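Local coordinates for protein sulfoquinovosidase (Escherichia coli, PDB 5AEG) that hydrolyses sulfoquinovosyl diacylglycerides, and simple sulfoquinovosides such as sulfoquinovosyl glycerol, to release sulfoquinovose for sulfoglycolysis, at residues 192-204 and 216-230. Numbering follows the deposited sequence.
Sequences KYYCHVDNSCYMN and ALWEDKATLRFECAD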
loop_
_atom_site.group_PDB
_atom_site.type_symbol
_atom_site.label_atom_id
_atom_site.label_comp_id
_atom_site.label_asym_id
_atom_site.label_seq_id
_atom_site.Cartn_x
_atom_site.Cartn_y
_atom_site.Cartn_z
ATOM N N LYS A 192 -21.235 -7.839 3.393
ATOM C CA LYS A 192 -20.890 -7.063 4.536
ATOM C C LYS A 192 -20.178 -7.860 5.641
ATOM O O LYS A 192 -20.614 -7.934 6.821
ATOM C CB LYS A 192 -22.103 -6.248 5.052
ATOM C CG LYS A 192 -22.438 -5.090 4.142
ATOM C CD LYS A 192 -23.597 -4.253 4.696
ATOM C CE LYS A 192 -23.925 -3.092 3.780
ATOM N NZ LYS A 192 -25.027 -2.307 4.417
ATOM N N TYR A 193 -19.091 -8.527 5.240
ATOM C CA TYR A 193 -18.196 -9.139 6.164
ATOM C C TYR A 193 -16.794 -8.892 5.629
ATOM O O TYR A 193 -16.638 -8.592 4.438
ATOM C CB TYR A 193 -18.433 -10.621 6.313
ATOM C CG TYR A 193 -18.130 -11.496 5.114
ATOM C CD1 TYR A 193 -16.822 -11.934 4.857
ATOM C CD2 TYR A 193 -19.119 -11.928 4.254
ATOM C CE1 TYR A 193 -16.548 -12.763 3.759
ATOM C CE2 TYR A 193 -18.855 -12.796 3.191
ATOM C CZ TYR A 193 -17.507 -13.190 2.952
ATOM O OH TYR A 193 -17.187 -13.993 1.834
ATOM N N TYR A 194 -15.838 -9.107 6.481
ATOM C CA TYR A 194 -14.431 -9.194 6.035
ATOM C C TYR A 194 -13.939 -10.535 6.393
ATOM O O TYR A 194 -14.418 -11.152 7.381
ATOM C CB TYR A 194 -13.552 -8.142 6.740
ATOM C CG TYR A 194 -13.226 -8.268 8.258
ATOM C CD1 TYR A 194 -12.363 -9.243 8.746
ATOM C CD2 TYR A 194 -13.751 -7.377 9.200
ATOM C CE1 TYR A 194 -12.109 -9.359 10.112
ATOM C CE2 TYR A 194 -13.472 -7.499 10.572
ATOM C CZ TYR A 194 -12.679 -8.514 11.022
ATOM O OH TYR A 194 -12.340 -8.708 12.359
ATOM N N CYS A 195 -12.970 -11.008 5.604
ATOM C CA CYS A 195 -12.216 -12.223 5.940
ATOM C C CYS A 195 -10.727 -11.920 6.032
ATOM O O CYS A 195 -10.182 -11.322 5.097
ATOM C CB CYS A 195 -12.477 -13.222 4.852
ATOM S SG CYS A 195 -11.449 -14.696 4.938
ATOM N N HIS A 196 -10.099 -12.247 7.151
ATOM C CA HIS A 196 -8.678 -12.020 7.372
ATOM C C HIS A 196 -7.960 -13.351 7.659
ATOM O O HIS A 196 -8.416 -14.133 8.518
ATOM C CB HIS A 196 -8.436 -11.082 8.526
ATOM C CG HIS A 196 -6.982 -10.905 8.829
ATOM N ND1 HIS A 196 -6.111 -10.332 7.927
ATOM C CD2 HIS A 196 -6.222 -11.312 9.875
ATOM C CE1 HIS A 196 -4.893 -10.337 8.430
ATOM N NE2 HIS A 196 -4.929 -10.949 9.610
ATOM N N VAL A 197 -6.871 -13.628 6.957
ATOM C CA VAL A 197 -6.145 -14.914 7.079
ATOM C C VAL A 197 -4.792 -14.613 7.753
ATOM O O VAL A 197 -4.026 -13.698 7.360
ATOM C CB VAL A 197 -5.997 -15.641 5.766
ATOM C CG1 VAL A 197 -5.179 -16.942 5.880
ATOM C CG2 VAL A 197 -7.329 -15.924 5.101
ATOM N N ASP A 198 -4.467 -15.365 8.784
ATOM C CA ASP A 198 -3.266 -15.052 9.559
ATOM C C ASP A 198 -2.002 -15.449 8.847
ATOM O O ASP A 198 -0.936 -14.893 9.103
ATOM C CB ASP A 198 -3.231 -15.769 10.924
ATOM C CG ASP A 198 -4.136 -15.156 11.930
ATOM O OD1 ASP A 198 -4.665 -14.029 11.774
ATOM O OD2 ASP A 198 -4.287 -15.807 12.972
ATOM N N ASN A 199 -2.064 -16.367 7.954
ATOM C CA ASN A 199 -0.792 -16.861 7.411
ATOM C C ASN A 199 0.021 -15.805 6.612
ATOM O O ASN A 199 -0.554 -14.826 6.107
ATOM C CB ASN A 199 -1.150 -17.942 6.435
ATOM C CG ASN A 199 -1.933 -19.097 7.056
ATOM O OD1 ASN A 199 -2.985 -18.886 7.693
ATOM N ND2 ASN A 199 -1.443 -20.346 6.779
ATOM N N SER A 200 1.302 -16.057 6.399
ATOM C CA SER A 200 2.147 -15.218 5.506
ATOM C C SER A 200 2.785 -16.000 4.375
ATOM O O SER A 200 3.601 -15.491 3.629
ATOM C CB SER A 200 3.169 -14.441 6.324
ATOM O OG SER A 200 4.096 -15.356 6.870
ATOM N N CYS A 201 2.408 -17.259 4.199
ATOM C CA CYS A 201 2.797 -18.042 3.045
ATOM C C CYS A 201 2.269 -17.480 1.745
ATOM O O CYS A 201 1.356 -16.629 1.789
ATOM C CB CYS A 201 2.325 -19.512 3.209
ATOM S SG CYS A 201 0.521 -19.653 3.404
ATOM N N TYR A 202 2.789 -17.953 0.587
ATOM C CA TYR A 202 2.143 -17.713 -0.697
ATOM C C TYR A 202 0.678 -18.065 -0.599
ATOM O O TYR A 202 0.346 -19.131 -0.029
ATOM C CB TYR A 202 2.790 -18.521 -1.787
ATOM C CG TYR A 202 2.144 -18.314 -3.129
ATOM C CD1 TYR A 202 1.054 -19.055 -3.505
ATOM C CD2 TYR A 202 2.556 -17.250 -4.012
ATOM C CE1 TYR A 202 0.448 -18.892 -4.721
ATOM C CE2 TYR A 202 1.924 -17.083 -5.246
ATOM C CZ TYR A 202 0.881 -17.893 -5.588
ATOM O OH TYR A 202 0.308 -17.740 -6.816
ATOM N N MET A 203 -0.196 -17.214 -1.138
ATOM C CA MET A 203 -1.640 -17.531 -1.249
ATOM C C MET A 203 -2.117 -17.000 -2.565
ATOM O O MET A 203 -1.486 -16.154 -3.141
ATOM C CB MET A 203 -2.406 -16.870 -0.082
ATOM C CG MET A 203 -2.123 -17.512 1.248
ATOM S SD MET A 203 -3.108 -16.771 2.601
ATOM C CE MET A 203 -1.852 -15.916 3.387
ATOM N N ASN A 204 -3.216 -17.519 -3.052
ATOM C CA ASN A 204 -3.867 -17.083 -4.212
ATOM C C ASN A 204 -5.358 -17.022 -3.888
ATOM O O ASN A 204 -5.966 -18.058 -3.563
ATOM C CB ASN A 204 -3.650 -18.039 -5.388
ATOM C CG ASN A 204 -4.245 -17.493 -6.682
ATOM O OD1 ASN A 204 -5.252 -16.839 -6.675
ATOM N ND2 ASN A 204 -3.645 -17.799 -7.775
ATOM N N ALA A 216 -6.402 -20.443 -1.969
ATOM C CA ALA A 216 -5.291 -21.376 -2.023
ATOM C C ALA A 216 -4.150 -20.922 -1.130
ATOM O O ALA A 216 -3.716 -19.746 -1.200
ATOM C CB ALA A 216 -4.839 -21.600 -3.426
ATOM N N LEU A 217 -3.688 -21.827 -0.250
ATOM C CA LEU A 217 -2.576 -21.547 0.621
ATOM C C LEU A 217 -1.442 -22.564 0.412
ATOM O O LEU A 217 -1.690 -23.778 0.247
ATOM C CB LEU A 217 -2.944 -21.569 2.118
ATOM C CG LEU A 217 -3.994 -20.636 2.652
ATOM C CD1 LEU A 217 -5.334 -21.245 2.526
ATOM C CD2 LEU A 217 -3.683 -20.323 4.093
ATOM N N TRP A 218 -0.204 -22.077 0.463
ATOM C CA TRP A 218 0.972 -22.949 0.426
ATOM C C TRP A 218 1.431 -23.203 1.838
ATOM O O TRP A 218 2.527 -22.795 2.258
ATOM C CB TRP A 218 2.076 -22.347 -0.415
ATOM C CG TRP A 218 1.729 -22.356 -1.846
ATOM C CD1 TRP A 218 0.512 -22.583 -2.371
ATOM C CD2 TRP A 218 2.586 -21.992 -2.954
ATOM N NE1 TRP A 218 0.565 -22.527 -3.734
ATOM C CE2 TRP A 218 1.824 -22.110 -4.111
ATOM C CE3 TRP A 218 3.939 -21.652 -3.066
ATOM C CZ2 TRP A 218 2.361 -21.890 -5.389
ATOM C CZ3 TRP A 218 4.474 -21.404 -4.342
ATOM C CH2 TRP A 218 3.693 -21.541 -5.474
ATOM N N GLU A 219 0.581 -23.837 2.620
ATOM C CA GLU A 219 0.926 -24.214 3.977
ATOM C C GLU A 219 0.007 -25.394 4.369
ATOM O O GLU A 219 -0.948 -25.706 3.669
ATOM C CB GLU A 219 0.766 -23.069 4.966
ATOM C CG GLU A 219 1.711 -23.130 6.147
ATOM C CD GLU A 219 1.900 -21.835 6.891
ATOM O OE1 GLU A 219 1.534 -20.707 6.415
ATOM O OE2 GLU A 219 2.442 -21.942 8.011
ATOM N N ASP A 220 0.415 -26.089 5.424
ATOM C CA ASP A 220 -0.338 -27.183 6.007
ATOM C C ASP A 220 -1.325 -26.803 7.033
ATOM O O ASP A 220 -2.058 -27.685 7.552
ATOM C CB ASP A 220 0.696 -28.143 6.661
ATOM C CG ASP A 220 1.399 -27.482 7.847
ATOM O OD1 ASP A 220 2.145 -26.510 7.636
ATOM O OD2 ASP A 220 1.115 -27.819 9.003
ATOM N N LYS A 221 -1.438 -25.505 7.354
ATOM C CA LYS A 221 -2.424 -25.044 8.294
ATOM C C LYS A 221 -2.924 -23.692 7.842
ATOM O O LYS A 221 -2.250 -22.994 7.067
ATOM C CB LYS A 221 -1.799 -24.932 9.674
ATOM C CG LYS A 221 -0.803 -23.782 9.899
ATOM C CD LYS A 221 0.138 -23.993 11.102
ATOM C CE LYS A 221 0.308 -22.780 12.017
ATOM N NZ LYS A 221 0.902 -21.538 11.433
ATOM N N ALA A 222 -4.103 -23.328 8.299
ATOM C CA ALA A 222 -4.642 -21.988 8.025
ATOM C C ALA A 222 -5.528 -21.512 9.133
ATOM O O ALA A 222 -6.302 -22.301 9.698
ATOM C CB ALA A 222 -5.405 -22.039 6.752
ATOM N N THR A 223 -5.477 -20.219 9.413
ATOM C CA THR A 223 -6.386 -19.598 10.358
ATOM C C THR A 223 -7.052 -18.403 9.692
ATOM O O THR A 223 -6.321 -17.484 9.242
ATOM C CB THR A 223 -5.605 -19.083 11.544
ATOM O OG1 THR A 223 -4.962 -20.204 12.205
ATOM C CG2 THR A 223 -6.531 -18.387 12.492
ATOM N N LEU A 224 -8.376 -18.427 9.638
ATOM C CA LEU A 224 -9.176 -17.370 9.015
ATOM C C LEU A 224 -10.145 -16.779 10.051
ATOM O O LEU A 224 -10.750 -17.518 10.823
ATOM C CB LEU A 224 -10.023 -17.938 7.879
ATOM C CG LEU A 224 -9.327 -18.737 6.797
ATOM C CD1 LEU A 224 -9.164 -20.214 7.214
ATOM C CD2 LEU A 224 -10.059 -18.602 5.470
ATOM N N ARG A 225 -10.351 -15.481 10.018
ATOM C CA ARG A 225 -11.274 -14.811 10.947
ATOM C C ARG A 225 -12.221 -13.996 10.143
ATOM O O ARG A 225 -11.815 -13.387 9.150
ATOM C CB ARG A 225 -10.532 -13.832 11.811
ATOM C CG ARG A 225 -9.810 -14.431 13.012
ATOM C CD ARG A 225 -8.789 -13.389 13.521
ATOM N NE ARG A 225 -7.528 -14.028 13.802
ATOM C CZ ARG A 225 -7.326 -14.753 14.881
ATOM N NH1 ARG A 225 -8.284 -14.852 15.786
ATOM N NH2 ARG A 225 -6.178 -15.355 15.053
ATOM N N PHE A 226 -13.486 -13.948 10.576
ATOM C CA PHE A 226 -14.537 -13.172 9.885
ATOM C C PHE A 226 -15.302 -12.329 10.895
ATOM O O PHE A 226 -15.472 -12.729 12.117
ATOM C CB PHE A 226 -15.559 -14.024 9.173
ATOM C CG PHE A 226 -15.026 -15.014 8.205
ATOM C CD1 PHE A 226 -14.309 -16.119 8.638
ATOM C CD2 PHE A 226 -15.297 -14.887 6.851
ATOM C CE1 PHE A 226 -13.874 -17.051 7.756
ATOM C CE2 PHE A 226 -14.873 -15.829 5.952
ATOM C CZ PHE A 226 -14.141 -16.925 6.415
ATOM N N GLU A 227 -15.710 -11.128 10.478
ATOM C CA GLU A 227 -16.728 -10.369 11.243
ATOM C C GLU A 227 -17.639 -9.767 10.248
ATOM O O GLU A 227 -17.222 -9.436 9.136
ATOM C CB GLU A 227 -16.200 -9.243 12.055
ATOM C CG GLU A 227 -15.728 -9.529 13.410
ATOM C CD GLU A 227 -15.324 -8.281 14.179
ATOM O OE1 GLU A 227 -14.178 -7.803 13.965
ATOM O OE2 GLU A 227 -16.087 -7.870 15.095
ATOM N N CYS A 228 -18.890 -9.534 10.666
ATOM C CA CYS A 228 -19.892 -8.867 9.866
ATOM C C CYS A 228 -20.215 -7.501 10.486
ATOM O O CYS A 228 -19.812 -7.184 11.613
ATOM C CB CYS A 228 -21.198 -9.665 9.812
ATOM S SG CYS A 228 -21.070 -11.325 9.158
ATOM N N ALA A 229 -20.900 -6.684 9.689
ATOM C CA ALA A 229 -21.429 -5.430 10.173
ATOM C C ALA A 229 -22.573 -4.952 9.312
ATOM O O ALA A 229 -22.819 -5.457 8.215
ATOM C CB ALA A 229 -20.298 -4.373 10.368
ATOM N N ASP A 230 -23.314 -3.993 9.860
ATOM C CA ASP A 230 -24.480 -3.403 9.243
ATOM C C ASP A 230 -24.173 -2.395 8.189
ATOM O O ASP A 230 -24.964 -2.278 7.195
ATOM C CB ASP A 230 -25.373 -2.709 10.306
ATOM C CG ASP A 230 -26.149 -3.746 11.155
ATOM O OD1 ASP A 230 -26.258 -4.937 10.678
ATOM O OD2 ASP A 230 -26.583 -3.380 12.277
HETATM O O HOH W 1 2.159 -18.449 7.595
#
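Lys192, long enough to pass Ala229, donates a 2.8 Å hydrogen bond from NZ to Asp230 O and forms a salt bridge with Glu595. Strands 193-197 and 221-228 then pair antiparallel. Tyr194, CG between backbone N and carbonyl carbon (chi1 70°), lays one ring face over Glu227 N; its OH donates to the anti lone pair of Glu227 OE1, which Arg102 salt-bridges. On the other face Cys195, small and polarisable, makes an oblique sulfur-aromatic contact with Phe226, while Val197 CG2 packs alongside Leu224. Acidic Asp198 salt-bridges basic Arg225, OD2 taking NH2 (2.8 Å) on its syn lone pair, near the guanidinium plane. Asn199, able to donate and accept, ties its loop to strand 221-228: ND2 binds Lys221 O in the amide plane and Glu219 OE1 from above the carboxylate; OD1 takes a weak bond from Thr223 N. The broad Trp218 indole covers one Tyr202 face, planes 36° apart; an alanine here would probably uncover that face and deprive Arg116 of its cation-pi partner. Flexible, apolar Met203 packs on Leu217, and Asn204 pairs with Ala216 through two backbone bonds. These antiparallel ladders, shifted by one residue between Val197 and Met203, belong to the β-sandwich of the galactose mutarotase-like N-terminal domain.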